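PDB 4TN0: UPF0141 protein yjdB, which probably transfers phosphoethanolamine to surface targets through its zinc-binding periplasmic domain, and is required for polymyxin resistance and motility in Campylobacter jejuni. Local coordinates for residues T27-L35 / Y249-F257; Y165-C176 / A188-Y199. All coordinates share one frame; numbering follows the deposited sequence.

Interaction 1. Residues T27-L35 / Y249-F257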
loop_
_atom_site.group_PDB
_atom_site.type_symbol
_atom_site.label_atom_id
_atom_site.label_comp_id
_atom_site.label_asym_id
_atom_site.label_seq_id
_atom_site.Cartn_x
_atom_site.Cartn_y
_atom_site.Cartn_z
ATOM N N THR A 27 4.858 -4.609 6.076
ATOM C CA THR A 27 6.222 -4.839 6.563
ATOM C C THR A 27 7.315 -4.619 5.481
ATOM O O THR A 27 8.529 -4.651 5.754
ATOM C CB THR A 27 6.296 -6.282 7.198
ATOM O OG1 THR A 27 5.364 -6.367 8.296
ATOM C CG2 THR A 27 7.676 -6.640 7.686
ATOM N N ALA A 28 6.892 -4.362 4.248
ATOM C CA ALA A 28 7.866 -4.094 3.188
ATOM C C ALA A 28 8.588 -2.752 3.403
ATOM O O ALA A 28 7.955 -1.723 3.682
ATOM C CB ALA A 28 7.192 -4.117 1.829
ATOM N N ARG A 29 9.908 -2.775 3.229
ATOM C CA ARG A 29 10.727 -1.615 3.448
ATOM C C ARG A 29 11.370 -1.255 2.126
ATOM O O ARG A 29 11.712 -2.138 1.345
ATOM C CB ARG A 29 11.796 -1.883 4.516
ATOM C CG ARG A 29 13.034 -2.643 4.044
ATOM C CD ARG A 29 13.881 -3.121 5.228
ATOM N NE ARG A 29 15.212 -3.540 4.799
ATOM C CZ ARG A 29 16.193 -3.912 5.622
ATOM N NH1 ARG A 29 15.998 -3.931 6.932
ATOM N NH2 ARG A 29 17.373 -4.259 5.135
ATOM N N ALA A 30 11.531 0.050 1.895
ATOM C CA ALA A 30 11.987 0.595 0.615
ATOM C C ALA A 30 13.414 0.189 0.251
ATOM O O ALA A 30 13.718 -0.010 -0.926
ATOM C CB ALA A 30 11.866 2.132 0.628
ATOM N N ALA A 31 14.291 0.115 1.257
ATOM C CA ALA A 31 15.720 -0.156 1.064
ATOM C C ALA A 31 15.987 -1.462 0.311
ATOM O O ALA A 31 17.106 -1.707 -0.137
ATOM C CB ALA A 31 16.445 -0.178 2.412
ATOM N N ASN A 32 14.984 -2.327 0.217
ATOM C CA ASN A 32 15.174 -3.615 -0.459
ATOM C C ASN A 32 14.377 -3.694 -1.757
ATOM O O ASN A 32 14.020 -4.767 -2.219
ATOM C CB ASN A 32 14.802 -4.778 0.454
ATOM C CG ASN A 32 15.821 -5.011 1.551
ATOM O OD1 ASN A 32 16.211 -4.090 2.267
ATOM N ND2 ASN A 32 16.255 -6.247 1.688
ATOM N N TYR A 33 14.064 -2.535 -2.315
ATOM C CA TYR A 33 13.410 -2.455 -3.609
ATOM C C TYR A 33 14.455 -2.173 -4.699
ATOM O O TYR A 33 15.242 -1.226 -4.600
ATOM C CB TYR A 33 12.290 -1.401 -3.572
ATOM C CG TYR A 33 11.007 -2.001 -3.049
ATOM C CD1 TYR A 33 10.918 -2.457 -1.737
ATOM C CD2 TYR A 33 9.890 -2.158 -3.882
ATOM C CE1 TYR A 33 9.757 -3.047 -1.258
ATOM C CE2 TYR A 33 8.715 -2.741 -3.412
ATOM C CZ TYR A 33 8.664 -3.195 -2.098
ATOM O OH TYR A 33 7.524 -3.776 -1.606
ATOM N N SER A 34 14.540 -3.070 -5.677
ATOM C CA SER A 34 15.478 -2.879 -6.779
ATOM C C SER A 34 15.023 -1.729 -7.694
ATOM O O SER A 34 15.839 -1.113 -8.378
ATOM C CB SER A 34 15.665 -4.181 -7.564
ATOM O OG SER A 34 14.419 -4.722 -7.988
ATOM N N LEU A 35 13.721 -1.438 -7.688
ATOM C CA LEU A 35 13.161 -0.256 -8.360
ATOM C C LEU A 35 13.809 1.025 -7.856
ATOM O O LEU A 35 13.781 2.060 -8.528
ATOM C CB LEU A 35 11.636 -0.187 -8.157
ATOM C CG LEU A 35 10.755 -1.026 -9.098
ATOM C CD1 LEU A 35 9.349 -1.260 -8.530
ATOM C CD2 LEU A 35 10.664 -0.420 -10.490
ATOM N N TYR A 249 14.963 1.990 8.115
ATOM C CA TYR A 249 14.499 0.644 7.761
ATOM C C TYR A 249 13.038 0.450 8.134
ATOM O O TYR A 249 12.344 -0.304 7.474
ATOM C CB TYR A 249 15.341 -0.453 8.438
ATOM C CG TYR A 249 16.701 -0.649 7.815
ATOM C CD1 TYR A 249 16.854 -0.602 6.436
ATOM C CD2 TYR A 249 17.846 -0.861 8.608
ATOM C CE1 TYR A 249 18.097 -0.758 5.855
ATOM C CE2 TYR A 249 19.095 -1.020 8.031
ATOM C CZ TYR A 249 19.206 -0.970 6.648
ATOM O OH TYR A 249 20.416 -1.135 6.030
ATOM N N GLN A 250 12.577 1.128 9.187
ATOM C CA GLN A 250 11.196 0.968 9.646
ATOM C C GLN A 250 10.233 2.047 9.136
ATOM O O GLN A 250 9.032 1.803 9.116
ATOM C CB GLN A 250 11.142 0.901 11.175
ATOM C CG GLN A 250 11.764 -0.392 11.683
ATOM C CD GLN A 250 11.596 -0.612 13.171
ATOM O OE1 GLN A 250 10.654 -0.107 13.817
ATOM N NE2 GLN A 250 12.513 -1.375 13.730
ATOM N N THR A 251 10.741 3.212 8.722
ATOM C CA THR A 251 9.879 4.316 8.281
ATOM C C THR A 251 9.888 4.573 6.765
ATOM O O THR A 251 8.929 5.138 6.201
ATOM C CB THR A 251 10.271 5.648 9.002
ATOM O OG1 THR A 251 11.632 5.984 8.702
ATOM C CG2 THR A 251 10.140 5.497 10.490
ATOM N N HIS A 252 10.968 4.162 6.111
ATOM C CA HIS A 252 11.142 4.387 4.675
ATOM C C HIS A 252 10.541 3.212 3.890
ATOM O O HIS A 252 11.108 2.104 3.865
ATOM C CB HIS A 252 12.637 4.569 4.361
ATOM C CG HIS A 252 12.937 4.941 2.940
ATOM N ND1 HIS A 252 11.968 5.378 2.057
ATOM C CD2 HIS A 252 14.104 4.934 2.250
ATOM C CE1 HIS A 252 12.528 5.627 0.884
ATOM N NE2 HIS A 252 13.823 5.366 0.975
ATOM N N ILE A 253 9.393 3.467 3.259
ATOM C CA ILE A 253 8.598 2.430 2.602
ATOM C C ILE A 253 8.561 2.613 1.096
ATOM O O ILE A 253 8.762 3.721 0.593
ATOM C CB ILE A 253 7.124 2.431 3.106
ATOM C CG1 ILE A 253 6.581 3.869 3.125
ATOM C CG2 ILE A 253 7.005 1.783 4.470
ATOM C CD1 ILE A 253 5.099 3.972 3.377
ATOM N N PRO A 254 8.244 1.532 0.371
ATOM C CA PRO A 254 8.004 1.645 -1.063
ATOM C C PRO A 254 6.624 2.228 -1.358
ATOM O O PRO A 254 5.662 2.007 -0.615
ATOM C CB PRO A 254 8.076 0.194 -1.531
ATOM C CG PRO A 254 7.514 -0.549 -0.374
ATOM C CD PRO A 254 8.136 0.130 0.813
ATOM N N ALA A 255 6.537 2.973 -2.450
ATOM C CA ALA A 255 5.253 3.325 -3.017
ATOM C C ALA A 255 5.383 3.168 -4.521
ATOM O O ALA A 255 6.391 3.580 -5.117
ATOM C CB ALA A 255 4.838 4.736 -2.628
ATOM N N ILE A 256 4.386 2.513 -5.110
ATOM C CA ILE A 256 4.392 2.176 -6.529
ATOM C C ILE A 256 3.070 2.570 -7.190
ATOM O O ILE A 256 1.995 2.223 -6.688
ATOM C CB ILE A 256 4.627 0.667 -6.743
ATOM C CG1 ILE A 256 6.070 0.287 -6.412
ATOM C CG2 ILE A 256 4.279 0.244 -8.169
ATOM C CD1 ILE A 256 6.281 -1.244 -6.342
ATOM N N PHE A 257 3.153 3.262 -8.327
ATOM C CA PHE A 257 1.944 3.639 -9.066
ATOM C C PHE A 257 1.965 3.164 -10.506
ATOM O O PHE A 257 2.997 3.198 -11.184
ATOM C CB PHE A 257 1.733 5.159 -9.062
ATOM C CG PHE A 257 0.529 5.606 -9.864
ATOM C CD1 PHE A 257 -0.758 5.421 -9.376
ATOM C CD2 PHE A 257 0.685 6.200 -11.110
ATOM C CE1 PHE A 257 -1.856 5.818 -10.109
ATOM C CE2 PHE A 257 -0.416 6.601 -11.846
ATOM C CZ PHE A 257 -1.685 6.411 -11.344
#

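Interaction 2. Residues Y165-C176 / A188-Y199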
loop_
_atom_site.group_PDB
_atom_site.type_symbol
_atom_site.label_atom_id
_atom_site.label_comp_id
_atom_site.label_asym_id
_atom_site.label_seq_id
_atom_site.Cartn_x
_atom_site.Cartn_y
_atom_site.Cartn_z
ATOM N N TYR A 165 5.412 -16.791 0.979
ATOM C CA TYR A 165 5.459 -17.055 -0.450
ATOM C C TYR A 165 5.479 -18.549 -0.750
ATOM O O TYR A 165 5.987 -19.335 0.047
ATOM C CB TYR A 165 6.673 -16.388 -1.078
ATOM C CG TYR A 165 7.983 -16.728 -0.407
ATOM C CD1 TYR A 165 8.519 -15.892 0.566
ATOM C CD2 TYR A 165 8.693 -17.877 -0.757
ATOM C CE1 TYR A 165 9.706 -16.188 1.180
ATOM C CE2 TYR A 165 9.892 -18.183 -0.153
ATOM C CZ TYR A 165 10.392 -17.335 0.820
ATOM O OH TYR A 165 11.580 -17.615 1.424
ATOM N N PRO A 166 4.904 -18.945 -1.898
ATOM C CA PRO A 166 4.951 -20.339 -2.354
ATOM C C PRO A 166 6.336 -20.692 -2.899
ATOM O O PRO A 166 7.119 -19.772 -3.191
ATOM C CB PRO A 166 3.876 -20.381 -3.448
ATOM C CG PRO A 166 3.889 -18.988 -4.013
ATOM C CD PRO A 166 4.130 -18.090 -2.819
ATOM N N SER A 167 6.627 -21.992 -3.023
ATOM C CA SER A 167 7.965 -22.459 -3.411
ATOM C C SER A 167 8.398 -21.868 -4.742
ATOM O O SER A 167 9.582 -21.659 -4.985
ATOM C CB SER A 167 8.031 -24.003 -3.440
ATOM O OG SER A 167 7.251 -24.586 -4.480
ATOM N N GLU A 168 7.428 -21.546 -5.590
ATOM C CA GLU A 168 7.745 -21.028 -6.911
ATOM C C GLU A 168 8.447 -19.666 -6.848
ATOM O O GLU A 168 9.059 -19.241 -7.837
ATOM C CB GLU A 168 6.460 -20.918 -7.751
ATOM C CG GLU A 168 5.753 -22.274 -8.014
ATOM C CD GLU A 168 4.841 -22.740 -6.861
ATOM O OE1 GLU A 168 4.580 -21.945 -5.942
ATOM O OE2 GLU A 168 4.368 -23.897 -6.878
ATOM N N PHE A 169 8.417 -19.009 -5.681
ATOM C CA PHE A 169 9.071 -17.696 -5.524
ATOM C C PHE A 169 10.177 -17.713 -4.471
ATOM O O PHE A 169 10.617 -16.666 -4.006
ATOM C CB PHE A 169 8.027 -16.612 -5.208
ATOM C CG PHE A 169 7.074 -16.359 -6.348
ATOM C CD1 PHE A 169 7.463 -15.596 -7.439
ATOM C CD2 PHE A 169 5.817 -16.935 -6.356
ATOM C CE1 PHE A 169 6.602 -15.390 -8.508
ATOM C CE2 PHE A 169 4.953 -16.735 -7.416
ATOM C CZ PHE A 169 5.347 -15.964 -8.493
ATOM N N LYS A 170 10.633 -18.908 -4.115
ATOM C CA LYS A 170 11.835 -19.090 -3.307
ATOM C C LYS A 170 13.015 -18.917 -4.240
ATOM O O LYS A 170 13.758 -19.849 -4.478
ATOM C CB LYS A 170 11.837 -20.486 -2.652
ATOM C CG LYS A 170 12.920 -20.768 -1.590
ATOM C CD LYS A 170 12.701 -22.148 -0.914
ATOM C CE LYS A 170 13.839 -22.473 0.042
ATOM N NZ LYS A 170 13.589 -23.670 0.905
ATOM N N LYS A 171 13.181 -17.716 -4.779
ATOM C CA LYS A 171 14.149 -17.494 -5.846
ATOM C C LYS A 171 15.524 -17.132 -5.305
ATOM O O LYS A 171 16.532 -17.371 -5.966
ATOM C CB LYS A 171 13.623 -16.418 -6.815
ATOM C CG LYS A 171 14.464 -16.180 -8.077
ATOM C CD LYS A 171 13.586 -15.615 -9.205
ATOM C CE LYS A 171 14.375 -14.824 -10.249
ATOM N NZ LYS A 171 13.476 -13.974 -11.087
ATOM N N PHE A 172 15.567 -16.548 -4.109
ATOM C CA PHE A 172 16.831 -16.138 -3.489
ATOM C C PHE A 172 17.222 -17.099 -2.349
ATOM O O PHE A 172 16.446 -17.311 -1.415
ATOM C CB PHE A 172 16.727 -14.697 -2.991
ATOM C CG PHE A 172 16.193 -13.734 -4.024
ATOM C CD1 PHE A 172 16.774 -13.653 -5.281
ATOM C CD2 PHE A 172 15.112 -12.904 -3.736
ATOM C CE1 PHE A 172 16.293 -12.763 -6.237
ATOM C CE2 PHE A 172 14.619 -12.005 -4.690
ATOM C CZ PHE A 172 15.207 -11.934 -5.940
ATOM N N THR A 173 18.408 -17.705 -2.454
ATOM C CA THR A 173 18.821 -18.772 -1.530
ATOM C C THR A 173 20.291 -18.628 -1.085
ATOM O O THR A 173 21.111 -18.093 -1.823
ATOM C CB THR A 173 18.614 -20.183 -2.175
ATOM O OG1 THR A 173 19.321 -20.237 -3.414
ATOM C CG2 THR A 173 17.113 -20.477 -2.431
ATOM N N PRO A 174 20.649 -19.156 0.102
ATOM C CA PRO A 174 19.831 -19.932 1.052
ATOM C C PRO A 174 18.809 -19.053 1.789
ATOM O O PRO A 174 18.887 -17.840 1.660
ATOM C CB PRO A 174 20.864 -20.501 2.018
ATOM C CG PRO A 174 21.997 -19.482 1.996
ATOM C CD PRO A 174 22.034 -18.955 0.584
ATOM N N THR A 175 17.871 -19.670 2.506
ATOM C CA THR A 175 16.815 -18.976 3.214
ATOM C C THR A 175 16.789 -19.283 4.714
ATOM O O THR A 175 17.459 -20.197 5.202
ATOM C CB THR A 175 15.420 -19.346 2.627
ATOM O OG1 THR A 175 15.135 -20.730 2.875
ATOM C CG2 THR A 175 15.360 -19.058 1.129
ATOM N N CYS A 176 15.980 -18.524 5.442
ATOM C CA CYS A 176 15.837 -18.675 6.884
ATOM C C CYS A 176 14.441 -19.193 7.169
ATOM O O CYS A 176 13.499 -18.408 7.233
ATOM C CB CYS A 176 16.088 -17.328 7.577
ATOM S SG CYS A 176 15.794 -17.220 9.352
ATOM N N ALA A 188 20.941 -15.141 4.707
ATOM C CA ALA A 188 19.830 -16.058 4.493
ATOM C C ALA A 188 18.544 -15.391 4.929
ATOM O O ALA A 188 17.480 -15.621 4.334
ATOM C CB ALA A 188 20.043 -17.415 5.255
ATOM N N LEU A 189 18.624 -14.595 5.993
ATOM C CA LEU A 189 17.451 -13.885 6.469
ATOM C C LEU A 189 17.019 -12.871 5.417
ATOM O O LEU A 189 15.836 -12.790 5.080
ATOM C CB LEU A 189 17.719 -13.212 7.809
ATOM C CG LEU A 189 16.586 -12.346 8.352
ATOM C CD1 LEU A 189 15.318 -13.177 8.491
ATOM C CD2 LEU A 189 16.963 -11.698 9.676
ATOM N N ILE A 190 17.982 -12.125 4.876
ATOM C CA ILE A 190 17.694 -11.120 3.850
ATOM C C ILE A 190 17.067 -11.765 2.622
ATOM O O ILE A 190 16.124 -11.208 2.020
ATOM C CB ILE A 190 18.954 -10.322 3.430
ATOM C CG1 ILE A 190 19.680 -9.759 4.661
ATOM C CG2 ILE A 190 18.625 -9.255 2.393
ATOM C CD1 ILE A 190 18.937 -8.710 5.371
ATOM N N ASN A 191 17.612 -12.916 2.217
ATOM C CA ASN A 191 17.083 -13.622 1.062
ATOM C C ASN A 191 15.607 -13.930 1.266
ATOM O O ASN A 191 14.781 -13.674 0.396
ATOM C CB ASN A 191 17.838 -14.934 0.803
ATOM C CG ASN A 191 19.235 -14.733 0.229
ATOM O OD1 ASN A 191 19.552 -13.690 -0.342
ATOM N ND2 ASN A 191 20.065 -15.766 0.352
ATOM N N THR A 192 15.280 -14.447 2.444
ATOM C CA THR A 192 13.906 -14.811 2.765
ATOM C C THR A 192 12.996 -13.599 2.696
ATOM O O THR A 192 11.880 -13.671 2.180
ATOM C CB THR A 192 13.820 -15.433 4.162
ATOM O OG1 THR A 192 14.930 -16.322 4.349
ATOM C CG2 THR A 192 12.515 -16.179 4.349
ATOM N N TYR A 193 13.493 -12.482 3.221
ATOM C CA TYR A 193 12.747 -11.236 3.254
ATOM C C TYR A 193 12.509 -10.737 1.832
ATOM O O TYR A 193 11.407 -10.269 1.514
ATOM C CB TYR A 193 13.481 -10.178 4.116
ATOM C CG TYR A 193 12.748 -8.848 4.202
ATOM C CD1 TYR A 193 11.627 -8.704 5.018
ATOM C CD2 TYR A 193 13.182 -7.737 3.474
ATOM C CE1 TYR A 193 10.932 -7.495 5.090
ATOM C CE2 TYR A 193 12.507 -6.518 3.552
ATOM C CZ TYR A 193 11.387 -6.408 4.365
ATOM O OH TYR A 193 10.716 -5.216 4.447
ATOM N N ASP A 194 13.541 -10.841 0.996
ATOM C CA ASP A 194 13.481 -10.412 -0.397
ATOM C C ASP A 194 12.538 -11.264 -1.256
ATOM O O ASP A 194 11.855 -10.750 -2.170
ATOM C CB ASP A 194 14.876 -10.418 -1.000
ATOM C CG ASP A 194 15.707 -9.255 -0.523
ATOM O OD1 ASP A 194 15.131 -8.355 0.122
ATOM O OD2 ASP A 194 16.915 -9.205 -0.822
ATOM N N ASN A 195 12.495 -12.560 -0.960
ATOM C CA ASN A 195 11.532 -13.440 -1.612
ATOM C C ASN A 195 10.111 -12.958 -1.382
ATOM O O ASN A 195 9.299 -12.988 -2.301
ATOM C CB ASN A 195 11.654 -14.878 -1.108
ATOM C CG ASN A 195 12.878 -15.578 -1.622
ATOM O OD1 ASN A 195 13.482 -15.162 -2.609
ATOM N ND2 ASN A 195 13.263 -16.653 -0.941
ATOM N N THR A 196 9.808 -12.524 -0.159
ATOM C CA THR A 196 8.469 -12.044 0.147
ATOM C C THR A 196 8.153 -10.798 -0.672
ATOM O O THR A 196 7.014 -10.587 -1.070
ATOM C CB THR A 196 8.283 -11.711 1.650
ATOM O OG1 THR A 196 9.036 -10.533 1.995
ATOM C CG2 THR A 196 8.736 -12.840 2.486
ATOM N N LEU A 197 9.171 -9.979 -0.923
ATOM C CA LEU A 197 9.005 -8.774 -1.737
ATOM C C LEU A 197 8.748 -9.141 -3.204
ATOM O O LEU A 197 7.918 -8.518 -3.881
ATOM C CB LEU A 197 10.244 -7.882 -1.620
ATOM C CG LEU A 197 10.556 -7.241 -0.251
ATOM C CD1 LEU A 197 11.827 -6.420 -0.293
ATOM C CD2 LEU A 197 9.395 -6.375 0.241
ATOM N N LEU A 198 9.482 -10.147 -3.680
ATOM C CA LEU A 198 9.362 -10.677 -5.031
ATOM C C LEU A 198 7.954 -11.195 -5.273
ATOM O O LEU A 198 7.323 -10.885 -6.284
ATOM C CB LEU A 198 10.379 -11.793 -5.252
ATOM C CG LEU A 198 10.545 -12.321 -6.673
ATOM C CD1 LEU A 198 11.070 -11.207 -7.571
ATOM C CD2 LEU A 198 11.522 -13.491 -6.650
ATOM N N TYR A 199 7.453 -11.963 -4.319
ATOM C CA TYR A 199 6.107 -12.502 -4.429
ATOM C C TYR A 199 5.083 -11.376 -4.480
ATOM O O TYR A 199 4.190 -11.381 -5.314
ATOM C CB TYR A 199 5.817 -13.428 -3.252
ATOM C CG TYR A 199 4.453 -14.093 -3.267
ATOM C CD1 TYR A 199 3.983 -14.734 -4.405
ATOM C CD2 TYR A 199 3.670 -14.133 -2.122
ATOM C CE1 TYR A 199 2.752 -15.377 -4.406
ATOM C CE2 TYR A 199 2.438 -14.763 -2.112
ATOM C CZ TYR A 199 1.985 -15.391 -3.254
ATOM O OH TYR A 199 0.768 -16.024 -3.243
#

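Interaction 1. Residues T27-L35 / Y249-F257
Arg29 and Tyr249 lie flat on one another, guanidinium over ring, with planes 9° apart and centres separated by 3.9 Å. The overlap is displaced, NH1 lying over the rim near CG. Arg29 CG sits between the backbone N and the carbonyl carbon (chi1 80°), and the extended chain beyond it carries the guanidinium to the tyrosine. Asn32 helps hold the group in this plane: its OD1 accepts from Arg29 NE at 2.8 Å and more loosely from NH2. Glu233, by a salt bridge, and Glu229 O take NH1, and Ala31 CB meets the edge of the same tyrosine ring.

Further along, Ala30 points its methyl at the face of His252, CB 3.5 Å from the ring centroid, while its backbone N donates to His252 O (2.9 Å). Tyr33 and Pro254 cross nearly at right angles, and Pro254 CB sits over the middle of the tyrosine face, 3.5 Å from the centroid. Beyond them Leu35 CD1 meets Ile256 CD1 at 3.8 Å. Tyr33 OH hydrogen-bonds to Tyr223 of the neighbouring strand 218-224. The loop that follows strand 18-24 is thus laid across strand 252-259 of the central mixed sheet, consistent with the alkaline phosphatase-like fold.

Interaction 2. Residues Y165-C176 / A188-Y199
Asn195 projects from helix 186-211 into the bend of the 165-176 loop, where both ends of its amide are used. OD1 receives Phe172 N on a lone pair at 2.9 Å, with a weak additional approach from Lys171 N. ND2 gives one nearly straight bond to Tyr165 OH (3.1 Å, 177°) and a longer one to Phe172 O. Its CB also lies over the face of the Tyr165 ring, 3.5 Å from the centroid, and ring and amide planes stand 81° apart. With CG of Tyr165 set between its backbone N and carbonyl carbon (chi1 53°), the ring runs along the helix, its edge against Thr196 CG2. The Phe172 ring packs through CD2 on Asp194 CB and lies near Leu198 CD2, with the Asp194-Asn195 backbone at its edge.

The same tight fit continues toward Cys176. Asn191 ND2 reaches Pro174 O at 2.7 Å within its own amide plane, after the cis peptide bond that precedes Pro174. Thr192 OG1 accepts from Cys176 N at 2.7 Å and donates to Ala188 O, so one hydroxyl bonds to both loop and helix. Cys176 is further tied by its disulfide to Cys184.

At the other end the contact is mainly apolar. Pro166 CD rests on the face of Tyr199, 3.5 Å from the centroid, whereas Phe169 meets that ring obliquely. Toward solvent, Lys171 lays CB and CD against Leu198 CD2 and makes a cation-pi contact with Phe45; Lys170 is exposed, its CB pointing away from the helix. Tyr199 OH bonds to Glu130.

Neutral amides and a hydroxyl, rather than ion pairs, therefore hold this loop to the helix: they satisfy backbone groups where the loop is irregular, while Pro166, Phe169 and Tyr199 add apolar and CH-pi packing.

How the interactions relate
In sequence, both segments of interaction 2 fall between the two segments of interaction 1, and the centres of the two contacts lie about 16 Å apart. Helix 186-211 joins them: the 165-176 loop packs on one part of its surface, while Tyr193 and Asp194 turn to the 27-35 loop. Tyr193 OH is 2.6 Å from Thr27 O, and Asn32 ND2 is 2.9 Å from Asp194 OD1, both probable hydrogen bonds. Interaction 1 is nearer the metal, the side chain of Ile253 lying about 9 Å from the zinc ion, against about 12 Å for Thr196. Thr27 follows the zinc ligand Glu26, and its N bonds to the ligand Asp226, linking interaction 1 directly to the site.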